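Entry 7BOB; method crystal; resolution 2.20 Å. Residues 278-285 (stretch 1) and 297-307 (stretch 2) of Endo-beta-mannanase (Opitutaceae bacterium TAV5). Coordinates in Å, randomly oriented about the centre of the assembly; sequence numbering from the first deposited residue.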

# COMPACT_ATOMS: atom_id res chain seq x y z
N LEU A 278 -11.41 -15.44 -29.08
CA LEU A 278 -12.83 -15.16 -29.19
C LEU A 278 -13.16 -13.89 -28.42
O LEU A 278 -12.83 -13.79 -27.23
CB LEU A 278 -13.65 -16.34 -28.63
CG LEU A 278 -15.16 -16.14 -28.51
CD1 LEU A 278 -15.69 -15.92 -29.92
CD2 LEU A 278 -15.89 -17.34 -27.88
N LEU A 279 -13.83 -12.95 -29.07
CA LEU A 279 -14.37 -11.79 -28.35
C LEU A 279 -15.60 -12.27 -27.61
O LEU A 279 -16.74 -12.11 -28.06
CB LEU A 279 -14.69 -10.64 -29.29
CG LEU A 279 -15.08 -9.33 -28.59
CD1 LEU A 279 -13.94 -8.84 -27.72
CD2 LEU A 279 -15.52 -8.22 -29.57
N GLN A 280 -15.36 -12.89 -26.45
CA GLN A 280 -16.40 -13.65 -25.75
C GLN A 280 -17.42 -12.76 -25.05
O GLN A 280 -18.52 -13.23 -24.73
CB GLN A 280 -15.75 -14.57 -24.74
CG GLN A 280 -16.69 -15.60 -24.12
CD GLN A 280 -15.96 -16.41 -23.10
OE1 GLN A 280 -15.25 -15.85 -22.26
NE2 GLN A 280 -16.10 -17.73 -23.17
N GLU A 281 -17.06 -11.50 -24.82
CA GLU A 281 -17.93 -10.52 -24.19
C GLU A 281 -17.53 -9.16 -24.72
O GLU A 281 -16.36 -8.78 -24.62
CB GLU A 281 -17.77 -10.48 -22.66
CG GLU A 281 -18.43 -11.56 -21.85
CD GLU A 281 -18.21 -11.31 -20.34
OE1 GLU A 281 -17.98 -10.14 -19.95
OE2 GLU A 281 -18.23 -12.29 -19.57
N PHE A 282 -18.50 -8.41 -25.24
CA PHE A 282 -18.28 -7.01 -25.50
C PHE A 282 -19.61 -6.30 -25.30
O PHE A 282 -20.67 -6.90 -25.48
CB PHE A 282 -17.73 -6.78 -26.91
CG PHE A 282 -18.76 -6.93 -27.97
CD1 PHE A 282 -19.14 -8.20 -28.40
CD2 PHE A 282 -19.39 -5.82 -28.49
CE1 PHE A 282 -20.12 -8.34 -29.38
CE2 PHE A 282 -20.37 -5.95 -29.46
CZ PHE A 282 -20.73 -7.22 -29.91
N GLY A 283 -19.55 -5.04 -24.90
CA GLY A 283 -20.79 -4.32 -24.64
C GLY A 283 -20.53 -2.84 -24.58
O GLY A 283 -19.38 -2.40 -24.51
N THR A 284 -21.61 -2.07 -24.66
CA THR A 284 -21.45 -0.63 -24.51
C THR A 284 -21.73 -0.14 -23.10
O THR A 284 -21.32 0.97 -22.77
CB THR A 284 -22.38 0.15 -25.46
OG1 THR A 284 -23.74 -0.23 -25.20
CG2 THR A 284 -22.00 -0.12 -26.93
N ILE A 285 -22.41 -0.95 -22.28
CA ILE A 285 -22.77 -0.61 -20.90
C ILE A 285 -23.86 0.45 -20.89
O ILE A 285 -24.95 0.24 -20.36
CB ILE A 285 -21.55 -0.15 -20.06
CG1 ILE A 285 -20.49 -1.26 -20.00
CG2 ILE A 285 -22.01 0.26 -18.63
CD1 ILE A 285 -21.00 -2.55 -19.30
N ALA A 297 -22.05 4.58 -33.20
CA ALA A 297 -20.74 4.92 -33.77
C ALA A 297 -19.63 4.10 -33.12
O ALA A 297 -18.69 3.67 -33.80
CB ALA A 297 -20.46 6.41 -33.61
N TYR A 298 -19.73 3.86 -31.80
CA TYR A 298 -18.73 3.05 -31.12
C TYR A 298 -18.67 1.65 -31.71
O TYR A 298 -17.58 1.13 -32.00
CB TYR A 298 -19.04 2.99 -29.62
CG TYR A 298 -18.19 2.01 -28.84
CD1 TYR A 298 -16.91 2.37 -28.41
CD2 TYR A 298 -18.67 0.75 -28.50
CE1 TYR A 298 -16.12 1.49 -27.69
CE2 TYR A 298 -17.90 -0.14 -27.75
CZ TYR A 298 -16.63 0.23 -27.36
OH TYR A 298 -15.85 -0.65 -26.64
N LEU A 299 -19.83 1.03 -31.89
CA LEU A 299 -19.85 -0.33 -32.40
C LEU A 299 -19.30 -0.38 -33.82
O LEU A 299 -18.53 -1.29 -34.16
CB LEU A 299 -21.26 -0.90 -32.34
CG LEU A 299 -21.79 -1.12 -30.92
CD1 LEU A 299 -23.22 -1.62 -30.95
CD2 LEU A 299 -20.91 -2.07 -30.12
N ARG A 300 -19.64 0.62 -34.65
CA ARG A 300 -19.13 0.63 -36.02
C ARG A 300 -17.62 0.80 -36.06
O ARG A 300 -17.01 0.46 -37.08
CB ARG A 300 -19.82 1.74 -36.84
CG ARG A 300 -21.22 1.28 -37.28
CD ARG A 300 -22.21 2.43 -37.47
NE ARG A 300 -23.54 1.90 -37.73
CZ ARG A 300 -23.90 1.30 -38.87
NH1 ARG A 300 -23.03 1.17 -39.86
NH2 ARG A 300 -25.13 0.82 -39.02
N ALA A 301 -17.00 1.30 -34.99
CA ALA A 301 -15.55 1.32 -34.97
C ALA A 301 -14.97 0.02 -34.40
O ALA A 301 -14.10 -0.60 -35.02
CB ALA A 301 -15.05 2.54 -34.17
N ILE A 302 -15.44 -0.42 -33.24
CA ILE A 302 -14.67 -1.45 -32.56
C ILE A 302 -14.84 -2.83 -33.19
O ILE A 302 -13.90 -3.63 -33.17
CB ILE A 302 -15.01 -1.49 -31.06
CG1 ILE A 302 -16.48 -1.80 -30.87
CG2 ILE A 302 -14.60 -0.16 -30.39
CD1 ILE A 302 -16.70 -2.90 -29.86
N LEU A 303 -16.02 -3.14 -33.75
CA LEU A 303 -16.23 -4.48 -34.29
C LEU A 303 -15.36 -4.76 -35.51
O LEU A 303 -14.68 -5.80 -35.53
CB LEU A 303 -17.72 -4.70 -34.58
CG LEU A 303 -18.57 -4.74 -33.31
CD1 LEU A 303 -20.06 -4.87 -33.67
CD2 LEU A 303 -18.11 -5.88 -32.39
N PRO A 304 -15.32 -3.90 -36.55
CA PRO A 304 -14.36 -4.18 -37.65
C PRO A 304 -12.91 -4.18 -37.16
O PRO A 304 -12.12 -5.02 -37.60
CB PRO A 304 -14.64 -3.06 -38.67
CG PRO A 304 -16.01 -2.54 -38.32
CD PRO A 304 -16.14 -2.70 -36.83
N ALA A 305 -12.55 -3.27 -36.25
CA ALA A 305 -11.19 -3.30 -35.72
C ALA A 305 -10.90 -4.60 -34.97
O ALA A 305 -9.84 -5.21 -35.13
CB ALA A 305 -10.95 -2.08 -34.82
N CYS A 306 -11.86 -5.07 -34.15
CA CYS A 306 -11.66 -6.37 -33.53
C CYS A 306 -11.51 -7.47 -34.56
O CYS A 306 -10.70 -8.39 -34.38
CB CYS A 306 -12.80 -6.68 -32.56
SG CYS A 306 -12.56 -5.70 -31.07
N ARG A 307 -12.27 -7.39 -35.66
CA ARG A 307 -12.10 -8.36 -36.74
C ARG A 307 -10.69 -8.30 -37.31
O ARG A 307 -9.99 -9.31 -37.39
CB ARG A 307 -13.14 -8.11 -37.84
CG ARG A 307 -13.23 -9.21 -38.90
CD ARG A 307 -13.32 -8.66 -40.34
NE ARG A 307 -14.57 -7.94 -40.60
CZ ARG A 307 -14.64 -6.66 -40.96
NH1 ARG A 307 -13.53 -5.93 -41.11
NH2 ARG A 307 -15.82 -6.10 -41.17
O HOH W 1 -16.82 -2.97 -25.91

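The strand 278-282 with the short loop after it packs against the helix 297-307 almost entirely through apolar side chains, with no direct hydrogen bond between the two and a single water bridging them at one end. The strand and helix axes approach to 10.7 Å, and their N-to-C directions make an angle of 141°, so the strand and helix run roughly antiparallel. The register follows: L279 lies nearest C306, F282 nearest L303 and T284 nearest Y298, with CA-CA distances of 8.0, 9.4 and 8.0 Å. Together the stretches bury 316 Å² against each other.

F282 is the centre of the contact and has the largest covered area, 62 Å². Its CA-to-CB bond points toward the helix, and chi1 of 75° (p) places the ring among three aliphatic side chains. L303 CD2 sits over one face, 4.0 Å from the centroid of the F282 ring and 24° off the ring normal, a CH-pi contact; its nearest ring atom is F282 CE2, at 3.7 Å. L299 CD2 lies at the ring edge, 4.0 Å from F282 CE2, while I302 CD1 is 4.2 Å from F282 CD2. A flat aromatic ring suits this place because it offers both face and edge to methyl groups. L299 and L303 share the m,t rotamer: both have CA-to-CB bonds directed sideways to the strand stretch, but their ends come nearer.

Toward the start of the strand, the CA-to-CB bond of L279 also points toward the helix, and the side chain is in the t,p rotamer. Its CD2 lies 4.5 Å from L303 CD2, and the C306 sulphur, apolar enough to pack on a methyl, meets L279 CD2 at 4.2 Å from C306 SG. These distances describe loose van der Waals packing.

At the other end, T284 directs its CB sideways, yet T284 CG2 reaches 3.8 Å from Y298 CD2 and 3.9 Å from L299 CD2. Threonine thus supplies a methyl to the apolar contact, while its OG1 is hydrogen-bonded to a residue adjoining one of the stretches. The water links backbone to side chain: it donates to G283 O at 3.0 Å and accepts from Y298 OH at 2.6 Å. Tyrosine fits here because its ring packs beside the T284 methyl while its hydroxyl meets the water.

P304 has no amide hydrogen to give to the preceding turn, where the helix kinks, and its ring lies out of reach of the strand.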